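Local coordinates for protein TipC2 (Streptococcus intermedius B196, PDB 6DHX) that probably acts as the immunity protein that protects its producer against an antibacterial toxin exported by the type VII secretion system, at residues G72-I77 with Y158-N163; I63-I68 with Q164-D169; E24-T29 with Y110-R115. One frame throughout, in Å; residues are numbered along the deposited sequence.

Interaction 1: residues G72-I77 with Y158-N163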
loop_
_atom_site.group_PDB
_atom_site.type_symbol
_atom_site.label_atom_id
_atom_site.label_comp_id
_atom_site.label_asym_id
_atom_site.label_seq_id
_atom_site.Cartn_x
_atom_site.Cartn_y
_atom_site.Cartn_z
ATOM N N GLY A 72 2.449 -17.094 -4.217
ATOM C CA GLY A 72 1.933 -17.891 -3.117
ATOM C C GLY A 72 0.512 -17.567 -2.703
ATOM O O GLY A 72 -0.403 -17.654 -3.526
ATOM N N ASN A 73 0.302 -17.185 -1.441
ATOM C CA ASN A 73 -1.049 -16.936 -0.955
ATOM C C ASN A 73 -1.481 -15.477 -1.099
ATOM O O ASN A 73 -2.554 -15.114 -0.590
ATOM C CB ASN A 73 -1.186 -17.360 0.515
ATOM C CG ASN A 73 -1.211 -18.869 0.689
ATOM O OD1 ASN A 73 -0.459 -19.428 1.491
ATOM N ND2 ASN A 73 -2.079 -19.537 -0.064
ATOM N N TYR A 74 -0.688 -14.631 -1.752
ATOM C CA TYR A 74 -1.049 -13.215 -1.841
ATOM C C TYR A 74 -2.096 -13.018 -2.926
ATOM O O TYR A 74 -1.914 -13.441 -4.075
ATOM C CB TYR A 74 0.186 -12.348 -2.105
ATOM C CG TYR A 74 1.157 -12.389 -0.944
ATOM C CD1 TYR A 74 1.011 -11.534 0.152
ATOM C CD2 TYR A 74 2.200 -13.310 -0.918
ATOM C CE1 TYR A 74 1.895 -11.590 1.234
ATOM C CE2 TYR A 74 3.087 -13.369 0.148
ATOM C CZ TYR A 74 2.933 -12.498 1.226
ATOM O OH TYR A 74 3.802 -12.573 2.306
ATOM N N THR A 75 -3.194 -12.366 -2.560
ATOM C CA THR A 75 -4.363 -12.252 -3.418
ATOM C C THR A 75 -4.485 -10.879 -4.067
ATOM O O THR A 75 -5.232 -10.741 -5.050
ATOM C CB THR A 75 -5.641 -12.553 -2.614
ATOM O OG1 THR A 75 -5.733 -11.651 -1.502
ATOM C CG2 THR A 75 -5.602 -13.968 -2.083
ATOM N N LYS A 76 -3.811 -9.867 -3.517
ATOM C CA LYS A 76 -3.943 -8.503 -4.015
ATOM C C LYS A 76 -2.770 -7.675 -3.519
ATOM O O LYS A 76 -2.378 -7.773 -2.354
ATOM C CB LYS A 76 -5.260 -7.862 -3.543
ATOM C CG LYS A 76 -5.532 -6.506 -4.155
ATOM C CD LYS A 76 -6.988 -6.085 -3.880
ATOM C CE LYS A 76 -7.307 -4.822 -4.643
ATOM N NZ LYS A 76 -8.745 -4.383 -4.423
ATOM N N ILE A 77 -2.240 -6.826 -4.393
ATOM C CA ILE A 77 -1.267 -5.818 -4.004
ATOM C C ILE A 77 -1.632 -4.568 -4.784
ATOM O O ILE A 77 -1.741 -4.615 -6.012
ATOM C CB ILE A 77 0.199 -6.241 -4.315
ATOM C CG1 ILE A 77 0.540 -7.636 -3.777
ATOM C CG2 ILE A 77 1.191 -5.150 -3.791
ATOM C CD1 ILE A 77 1.831 -8.254 -4.392
ATOM N N TYR A 158 5.372 -7.562 5.539
ATOM C CA TYR A 158 5.636 -6.185 5.126
ATOM C C TYR A 158 6.977 -6.083 4.397
ATOM O O TYR A 158 7.078 -5.468 3.327
ATOM C CB TYR A 158 5.616 -5.274 6.370
ATOM C CG TYR A 158 5.936 -3.859 5.984
ATOM C CD1 TYR A 158 4.916 -2.999 5.601
ATOM C CD2 TYR A 158 7.247 -3.395 5.980
ATOM C CE1 TYR A 158 5.178 -1.698 5.219
ATOM C CE2 TYR A 158 7.549 -2.073 5.572
ATOM C CZ TYR A 158 6.490 -1.231 5.205
ATOM O OH TYR A 158 6.741 0.068 4.813
ATOM N N GLU A 159 8.019 -6.709 4.956
ATOM C CA GLU A 159 9.333 -6.691 4.313
ATOM C C GLU A 159 9.259 -7.329 2.929
ATOM O O GLU A 159 9.827 -6.812 1.967
ATOM C CB GLU A 159 10.358 -7.411 5.193
ATOM C CG GLU A 159 11.708 -7.708 4.526
ATOM C CD GLU A 159 12.512 -6.459 4.188
ATOM O OE1 GLU A 159 12.295 -5.388 4.806
ATOM O OE2 GLU A 159 13.410 -6.566 3.319
ATOM N N LYS A 160 8.551 -8.446 2.821
ATOM C CA LYS A 160 8.507 -9.175 1.558
ATOM C C LYS A 160 7.753 -8.408 0.470
ATOM O O LYS A 160 8.197 -8.356 -0.685
ATOM C CB LYS A 160 7.853 -10.530 1.802
ATOM C CG LYS A 160 7.841 -11.418 0.555
ATOM C CD LYS A 160 7.181 -12.758 0.950
ATOM C CE LYS A 160 6.781 -13.569 -0.273
ATOM N NZ LYS A 160 7.933 -13.793 -1.181
ATOM N N ILE A 161 6.601 -7.839 0.812
ATOM C CA ILE A 161 5.758 -7.217 -0.200
ATOM C C ILE A 161 6.056 -5.743 -0.354
ATOM O O ILE A 161 6.156 -5.249 -1.486
ATOM C CB ILE A 161 4.264 -7.433 0.120
ATOM C CG1 ILE A 161 3.949 -8.936 0.179
ATOM C CG2 ILE A 161 3.381 -6.648 -0.911
ATOM C CD1 ILE A 161 4.266 -9.708 -1.132
ATOM N N VAL A 162 6.106 -4.982 0.745
ATOM C CA VAL A 162 6.327 -3.540 0.563
ATOM C C VAL A 162 7.782 -3.268 0.195
ATOM O O VAL A 162 8.064 -2.534 -0.751
ATOM C CB VAL A 162 5.914 -2.717 1.798
ATOM C CG1 VAL A 162 6.280 -1.190 1.585
ATOM C CG2 VAL A 162 4.395 -2.835 2.038
ATOM N N ASN A 163 8.729 -3.804 0.979
ATOM C CA ASN A 163 10.116 -3.424 0.701
ATOM C C ASN A 163 10.687 -4.157 -0.508
ATOM O O ASN A 163 11.243 -3.530 -1.418
ATOM C CB ASN A 163 10.970 -3.664 1.950
ATOM C CG ASN A 163 10.703 -2.601 3.010
ATOM O OD1 ASN A 163 10.206 -1.517 2.690
ATOM N ND2 ASN A 163 11.049 -2.887 4.250
#
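Tyr-74 lays its ring against Ile-161, the two side chains meeting head-on. Ile-161 can be followed outward from the helix. Its CB splits into two branches with separate tasks. One turns to Ile-77: Ile-161 CG2 lies 3.9 Å from Ile-77 CG2 and a little farther from Ile-77 CD1, an oblique meeting of two branched side chains. The other, Ile-161 CG1, anti to the carbonyl carbon (chi1 -59°), goes to the tyrosine instead and comes within 3.5 Å of Tyr-74 CE1. At the tip, Ile-161 CD1 sits over the centre of the Tyr-74 ring, 3.8 Å from the centroid and only 7° off the ring normal, a CH-pi contact.

The contact belongs to a helix-on-sheet layer: helix 151-173 lies across the curved, largely antiparallel sheet, and strand 74-77 packs against segment 158-163, their axes 11.1 Å apart at 39°. Phe-94 of the adjoining strand 89-99 touches both Tyr-74 and Ile-161, extending this apolar layer.

Lys-160 reaches the outer part of the same ring. Its chain runs extended as far as CE, placing Lys-160 CD 3.6 Å from Tyr-74 OH and Lys-160 CE 3.7 Å from Tyr-74 CE2. The phenol oxygen itself has its hydrogen-bond partner on the same helix, in His-157 ND1.

Interaction 2: residues I63-I68 with Q164-D169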
loop_
_atom_site.group_PDB
_atom_site.type_symbol
_atom_site.label_atom_id
_atom_site.label_comp_id
_atom_site.label_asym_id
_atom_site.label_seq_id
_atom_site.Cartn_x
_atom_site.Cartn_y
_atom_site.Cartn_z
ATOM N N ILE A 63 -2.945 1.552 -8.771
ATOM C CA ILE A 63 -2.013 0.584 -9.338
ATOM C C ILE A 63 -2.397 -0.779 -8.782
ATOM O O ILE A 63 -2.602 -0.916 -7.566
ATOM C CB ILE A 63 -0.559 0.924 -8.950
ATOM C CG1 ILE A 63 -0.220 2.411 -9.249
ATOM C CG2 ILE A 63 0.417 -0.066 -9.584
ATOM C CD1 ILE A 63 -0.481 2.861 -10.740
ATOM N N LEU A 64 -2.500 -1.771 -9.648
ATOM C CA LEU A 64 -2.904 -3.113 -9.222
ATOM C C LEU A 64 -1.894 -4.110 -9.774
ATOM O O LEU A 64 -1.667 -4.150 -10.999
ATOM C CB LEU A 64 -4.319 -3.464 -9.783
ATOM C CG LEU A 64 -4.878 -4.814 -9.350
ATOM C CD1 LEU A 64 -5.149 -4.727 -7.801
ATOM C CD2 LEU A 64 -6.186 -5.188 -10.061
ATOM N N TYR A 65 -1.306 -4.928 -8.899
ATOM C CA TYR A 65 -0.376 -5.934 -9.406
ATOM C C TYR A 65 -1.122 -7.000 -10.194
ATOM O O TYR A 65 -2.176 -7.487 -9.773
ATOM C CB TYR A 65 0.421 -6.586 -8.257
ATOM C CG TYR A 65 1.646 -5.771 -7.965
ATOM C CD1 TYR A 65 1.539 -4.543 -7.301
ATOM C CD2 TYR A 65 2.901 -6.179 -8.409
ATOM C CE1 TYR A 65 2.671 -3.720 -7.068
ATOM C CE2 TYR A 65 4.038 -5.381 -8.202
ATOM C CZ TYR A 65 3.911 -4.162 -7.531
ATOM O OH TYR A 65 5.012 -3.378 -7.306
ATOM N N LYS A 66 -0.551 -7.361 -11.350
ATOM C CA LYS A 66 -1.105 -8.404 -12.206
ATOM C C LYS A 66 -0.975 -9.770 -11.544
ATOM O O LYS A 66 -0.059 -10.028 -10.767
ATOM C CB LYS A 66 -0.373 -8.435 -13.567
ATOM C CG LYS A 66 -0.488 -7.144 -14.405
ATOM C CD LYS A 66 0.450 -7.161 -15.632
ATOM C CE LYS A 66 0.296 -5.897 -16.508
ATOM N NZ LYS A 66 1.303 -5.892 -17.677
ATOM N N ASP A 67 -1.898 -10.664 -11.887
ATOM C CA ASP A 67 -1.875 -12.013 -11.323
ATOM C C ASP A 67 -0.536 -12.716 -11.563
ATOM O O ASP A 67 -0.025 -13.390 -10.659
ATOM C CB ASP A 67 -3.030 -12.823 -11.894
ATOM C CG ASP A 67 -4.372 -12.239 -11.538
ATOM O OD1 ASP A 67 -4.476 -11.570 -10.477
ATOM O OD2 ASP A 67 -5.327 -12.451 -12.318
ATOM N N ILE A 68 0.063 -12.545 -12.758
ATOM C CA ILE A 68 1.397 -13.103 -13.044
ATOM C C ILE A 68 2.426 -12.659 -12.010
ATOM O O ILE A 68 3.416 -13.364 -11.753
ATOM C CB ILE A 68 1.864 -12.726 -14.476
ATOM C CG1 ILE A 68 3.353 -13.016 -14.684
ATOM C CG2 ILE A 68 1.689 -11.266 -14.778
ATOM C CD1 ILE A 68 3.684 -14.435 -15.037
ATOM N N GLN A 164 10.563 -5.479 -0.534
ATOM C CA GLN A 164 11.233 -6.301 -1.536
ATOM C C GLN A 164 10.444 -6.408 -2.829
ATOM O O GLN A 164 10.948 -6.961 -3.828
ATOM C CB GLN A 164 11.511 -7.715 -0.959
ATOM C CG GLN A 164 12.558 -7.710 0.181
ATOM C CD GLN A 164 13.695 -6.738 -0.136
ATOM O OE1 GLN A 164 14.272 -6.774 -1.236
ATOM N NE2 GLN A 164 13.989 -5.837 0.801
ATOM N N LYS A 165 9.236 -5.865 -2.873
ATOM C CA LYS A 165 8.486 -5.936 -4.111
ATOM C C LYS A 165 8.056 -4.538 -4.548
ATOM O O LYS A 165 8.574 -4.026 -5.562
ATOM C CB LYS A 165 7.286 -6.884 -3.968
ATOM C CG LYS A 165 6.568 -7.202 -5.281
ATOM C CD LYS A 165 5.608 -8.379 -5.043
ATOM C CE LYS A 165 4.848 -8.741 -6.291
ATOM N NZ LYS A 165 5.752 -9.263 -7.384
ATOM N N VAL A 166 7.155 -3.891 -3.807
ATOM C CA VAL A 166 6.613 -2.599 -4.266
ATOM C C VAL A 166 7.712 -1.549 -4.357
ATOM O O VAL A 166 7.839 -0.846 -5.373
ATOM C CB VAL A 166 5.488 -2.104 -3.339
ATOM C CG1 VAL A 166 5.049 -0.674 -3.774
ATOM C CG2 VAL A 166 4.297 -3.099 -3.335
ATOM N N LEU A 167 8.489 -1.384 -3.289
ATOM C CA LEU A 167 9.486 -0.312 -3.316
ATOM C C LEU A 167 10.674 -0.699 -4.194
ATOM O O LEU A 167 11.292 0.166 -4.838
ATOM C CB LEU A 167 9.951 0.056 -1.901
ATOM C CG LEU A 167 8.865 0.684 -1.004
ATOM C CD1 LEU A 167 9.448 1.045 0.385
ATOM C CD2 LEU A 167 8.250 1.978 -1.668
ATOM N N LYS A 168 11.001 -1.978 -4.256
ATOM C CA LYS A 168 12.070 -2.406 -5.166
ATOM C C LYS A 168 11.644 -2.186 -6.623
ATOM O O LYS A 168 12.445 -1.754 -7.471
ATOM C CB LYS A 168 12.395 -3.875 -4.898
ATOM C CG LYS A 168 13.621 -4.374 -5.642
ATOM C CD LYS A 168 13.860 -5.843 -5.345
ATOM C CE LYS A 168 15.223 -6.314 -5.832
ATOM N NZ LYS A 168 15.445 -7.730 -5.455
ATOM N N ASP A 169 10.359 -2.428 -6.911
ATOM C CA ASP A 169 9.803 -2.132 -8.234
ATOM C C ASP A 169 9.885 -0.647 -8.551
ATOM O O ASP A 169 10.206 -0.271 -9.680
ATOM C CB ASP A 169 8.337 -2.577 -8.324
ATOM C CG ASP A 169 8.186 -4.067 -8.555
ATOM O OD1 ASP A 169 9.195 -4.734 -8.831
ATOM O OD2 ASP A 169 7.060 -4.576 -8.447
HETATM O O HOH W 1 5.534 -0.473 -7.319
#
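With CG anti to the carbonyl carbon (chi1 -87°), the ring of Tyr-65 leaves the strand toward the helix, while Asp-169, also with CG anti to its carbonyl carbon (chi1 -79°), sends its carboxylate back to meet the phenol. The two groups bridge the layers of a helix-on-sheet (alpha+beta) packing in which helix 151-173 covers one face of the sheet; the axes of strand 63-65 and helix 164-169 pass 11.9 Å apart.

Tyr-65 OH donates to Asp-169 OD2 over 2.6 Å, a short bond between a buried tyrosine and a partly exposed acid. It uses the anti lone pair of OD2, the one turned away from the other carboxylate oxygen. Ring and carboxylate are nearly coplanar (18°), and Asp-169 OD2 lies in the ring plane at its edge, 3.1 Å from Tyr-65 CE2. Donating this proton probably stabilises the charged form of the aspartate.

Two other residues of the helix touch the ring obliquely. Val-166 puts CG2 4.1 Å from Tyr-65 CE1. Lys-165 runs antiparallel alongside the tyrosine, its CE 3.9 Å from Tyr-65 CD2; the chain is extended to CE and then bends, and its NZ is hydrogen-bonded to the carbonyl of Ala-69, just beyond segment 63-68. Outside the two segments, Leu-42 touches both Tyr-65 and Asp-169, and Val-45 of strand 45-51 and Ile-77 of strand 74-82 also pack on the tyrosine.

The phenol oxygen has a second partner, a water that donates to Tyr-65 OH at 3.0 Å and to the backbone oxygen of Val-166, also at 3.0 Å.

Interaction 3: residues E24-T29 with Y110-R115. With SO4 (sulfate ion), chain D.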
loop_
_atom_site.group_PDB
_atom_site.type_symbol
_atom_site.label_atom_id
_atom_site.label_comp_id
_atom_site.label_asym_id
_atom_site.label_seq_id
_atom_site.Cartn_x
_atom_site.Cartn_y
_atom_site.Cartn_z
ATOM N N GLU A 24 8.572 10.707 -2.979
ATOM C CA GLU A 24 9.055 10.567 -4.342
ATOM C C GLU A 24 8.004 9.881 -5.217
ATOM O O GLU A 24 7.673 10.350 -6.319
ATOM C CB GLU A 24 10.377 9.793 -4.269
ATOM C CG GLU A 24 11.177 9.726 -5.481
ATOM C CD GLU A 24 12.438 8.905 -5.207
ATOM O OE1 GLU A 24 12.298 7.663 -5.204
ATOM O OE2 GLU A 24 13.513 9.516 -4.976
ATOM N N ILE A 25 7.432 8.787 -4.723
ATOM C CA ILE A 25 6.354 8.103 -5.440
ATOM C C ILE A 25 5.144 9.022 -5.626
ATOM O O ILE A 25 4.575 9.094 -6.729
ATOM C CB ILE A 25 5.939 6.811 -4.711
ATOM C CG1 ILE A 25 7.104 5.798 -4.683
ATOM C CG2 ILE A 25 4.705 6.187 -5.413
ATOM C CD1 ILE A 25 6.895 4.619 -3.604
ATOM N N TYR A 26 4.732 9.708 -4.558
ATOM C CA TYR A 26 3.564 10.585 -4.635
ATOM C C TYR A 26 3.799 11.684 -5.674
ATOM O O TYR A 26 2.955 11.927 -6.556
ATOM C CB TYR A 26 3.288 11.191 -3.245
ATOM C CG TYR A 26 2.108 12.133 -3.214
ATOM C CD1 TYR A 26 2.250 13.469 -3.618
ATOM C CD2 TYR A 26 0.840 11.698 -2.756
ATOM C CE1 TYR A 26 1.150 14.325 -3.599
ATOM C CE2 TYR A 26 -0.261 12.562 -2.743
ATOM C CZ TYR A 26 -0.089 13.859 -3.155
ATOM O OH TYR A 26 -1.116 14.750 -3.143
ATOM N N GLN A 27 4.949 12.364 -5.575
ATOM C CA GLN A 27 5.180 13.530 -6.438
ATOM C C GLN A 27 5.390 13.120 -7.880
ATOM O O GLN A 27 4.957 13.823 -8.798
ATOM C CB GLN A 27 6.389 14.324 -5.915
ATOM C CG GLN A 27 6.028 14.967 -4.553
ATOM C CD GLN A 27 7.156 15.748 -3.900
ATOM O OE1 GLN A 27 7.293 15.701 -2.673
ATOM N NE2 GLN A 27 7.968 16.485 -4.695
ATOM N N GLU A 28 6.123 12.028 -8.116
ATOM C CA GLU A 28 6.321 11.671 -9.519
ATOM C C GLU A 28 5.022 11.155 -10.119
ATOM O O GLU A 28 4.771 11.385 -11.313
ATOM C CB GLU A 28 7.427 10.638 -9.637
ATOM C CG GLU A 28 7.763 10.187 -11.072
ATOM C CD GLU A 28 8.403 11.243 -11.965
ATOM O OE1 GLU A 28 8.775 12.337 -11.501
ATOM O OE2 GLU A 28 8.574 10.909 -13.156
ATOM N N THR A 29 4.197 10.476 -9.307
ATOM C CA THR A 29 2.902 10.038 -9.850
ATOM C C THR A 29 1.991 11.214 -10.096
ATOM O O THR A 29 1.345 11.260 -11.138
ATOM C CB THR A 29 2.235 8.997 -8.937
ATOM O OG1 THR A 29 3.138 7.895 -8.778
ATOM C CG2 THR A 29 0.877 8.496 -9.609
ATOM N N TYR A 110 0.716 6.523 3.736
ATOM C CA TYR A 110 1.643 7.624 3.928
ATOM C C TYR A 110 0.887 8.936 3.738
ATOM O O TYR A 110 0.413 9.226 2.629
ATOM C CB TYR A 110 2.802 7.524 2.948
ATOM C CG TYR A 110 3.665 8.759 3.005
ATOM C CD1 TYR A 110 4.589 8.914 4.048
ATOM C CD2 TYR A 110 3.546 9.762 2.042
ATOM C CE1 TYR A 110 5.384 10.028 4.109
ATOM C CE2 TYR A 110 4.351 10.900 2.081
ATOM C CZ TYR A 110 5.274 11.015 3.128
ATOM O OH TYR A 110 6.114 12.108 3.256
ATOM N N THR A 111 0.781 9.732 4.820
ATOM C CA THR A 111 0.033 10.976 4.804
ATOM C C THR A 111 1.021 12.108 4.531
ATOM O O THR A 111 2.051 12.217 5.203
ATOM C CB THR A 111 -0.743 11.199 6.110
ATOM O OG1 THR A 111 0.000 10.718 7.268
ATOM C CG2 THR A 111 -2.059 10.384 6.029
ATOM N N ARG A 112 0.736 12.883 3.488
ATOM C CA ARG A 112 1.659 13.920 3.022
ATOM C C ARG A 112 1.845 15.022 4.045
ATOM O O ARG A 112 2.954 15.553 4.197
ATOM C CB ARG A 112 1.123 14.539 1.717
ATOM C CG ARG A 112 1.349 13.572 0.529
ATOM C CD ARG A 112 2.747 13.792 -0.061
ATOM N NE ARG A 112 2.871 15.082 -0.748
ATOM C CZ ARG A 112 3.998 15.513 -1.308
ATOM N NH1 ARG A 112 5.110 14.764 -1.201
ATOM N NH2 ARG A 112 3.989 16.702 -1.993
ATOM N N GLN A 113 0.772 15.427 4.711
ATOM C CA GLN A 113 0.848 16.655 5.498
ATOM C C GLN A 113 1.678 16.516 6.775
ATOM O O GLN A 113 2.122 17.546 7.295
ATOM C CB GLN A 113 -0.540 17.208 5.849
ATOM C CG GLN A 113 -1.372 17.595 4.562
ATOM C CD GLN A 113 -0.556 18.426 3.571
ATOM O OE1 GLN A 113 -0.017 19.453 3.926
ATOM N NE2 GLN A 113 -0.414 17.938 2.358
ATOM N N ASP A 114 1.927 15.298 7.263
ATOM C CA ASP A 114 2.727 15.098 8.463
ATOM C C ASP A 114 3.856 14.114 8.186
ATOM O O ASP A 114 4.500 13.622 9.141
ATOM C CB ASP A 114 1.844 14.640 9.632
ATOM C CG ASP A 114 1.104 13.340 9.329
ATOM O OD1 ASP A 114 1.329 12.747 8.250
ATOM O OD2 ASP A 114 0.298 12.917 10.190
ATOM N N ARG A 115 4.123 13.833 6.897
ATOM C CA ARG A 115 5.180 12.921 6.457
ATOM C C ARG A 115 5.227 11.668 7.322
ATOM O O ARG A 115 6.253 11.321 7.906
ATOM C CB ARG A 115 6.543 13.645 6.450
ATOM C CG ARG A 115 6.582 14.746 5.339
ATOM C CD ARG A 115 8.004 15.324 5.078
ATOM N NE ARG A 115 7.974 16.681 4.407
ATOM C CZ ARG A 115 7.777 16.901 3.096
ATOM N NH1 ARG A 115 7.788 18.142 2.626
ATOM N NH2 ARG A 115 7.560 15.902 2.233
HETATM S S SO4 D . 1.017 18.473 -1.059
HETATM O O1 SO4 D . 0.914 17.189 -0.392
HETATM O O2 SO4 D . 1.830 19.388 -0.297
HETATM O O3 SO4 D . -0.331 18.982 -1.253
HETATM O O4 SO4 D . 1.707 18.287 -2.284
HETATM O O HOH W 2 8.318 17.179 -0.383
#
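Tyr-26 on helix 24-29 faces Arg-112, next in sequence to Thr-111, with their CA atoms 8.6 Å apart, the nearest pair across the two segments. Arg-112 bends at chi2 and chi3, folding its chain over the tyrosine. Arg-112 CD rests above the Tyr-26 ring, 3.7 Å from the centroid, as a CH-pi contact. Beyond it the guanidinium lies almost parallel to the ring, the planes 13° apart, with Arg-112 NE 3.4 Å from Tyr-26 CD1 and the overlap displaced to one side of the ring. The tyrosine's own hydroxyl bonds to Asn-88.

The edge of the guanidinium is used by polar partners. Arg-112 NH1 donates to Gln-27 OE1 at 2.8 Å, in the amide's carbonyl plane and on a lone pair, although the amide stands steeply across the guanidinium at 71°. Asp-23 forms salt bridges with both Arg-112 NH1 and Arg-115 NH2. A water lies between Gln-27 OE1 (2.9 Å) and Arg-115 NH2, accepting from the latter.

Two donors grip the sulfate side by side: Arg-112 NE reaches sulfate O1 at 2.9 Å, and Arg-112 NH2 reaches sulfate O4 at 2.8 Å in a nearly straight bond. Asn-88 ND2 adds another bond to the ion, which probably came from the crystallisation liquor. Arg-112, stacked on Tyr-26 and binding the sulfate through NE and NH2, thus lies where the N-terminal helix packs against the beta-hairpin turn between strands 102-111 and 116-127.

How the interactions relate
From the N terminus, helix 21-32 comes first, and interaction 3 closes a loop from it to the end of strand 102-111, enclosing the first strands of the sheet. Strand 59-65 then opens the loop of interaction 2, and strand 74-82, its antiparallel neighbour, opens that of interaction 1; both close on helix 151-173. Opening later and closing earlier, interaction 1 nests inside interaction 2. Interaction 3 crosses both. Interactions 1 and 2, centres 8 Å apart, fix successive turns of one helix on adjacent strands, and Ile-77 CD1 packs on Lys-165 CE at 3.6 Å between them. Leu-167 and Ile-25 connect interactions 2 and 3, joining the long helix to the N-terminal one.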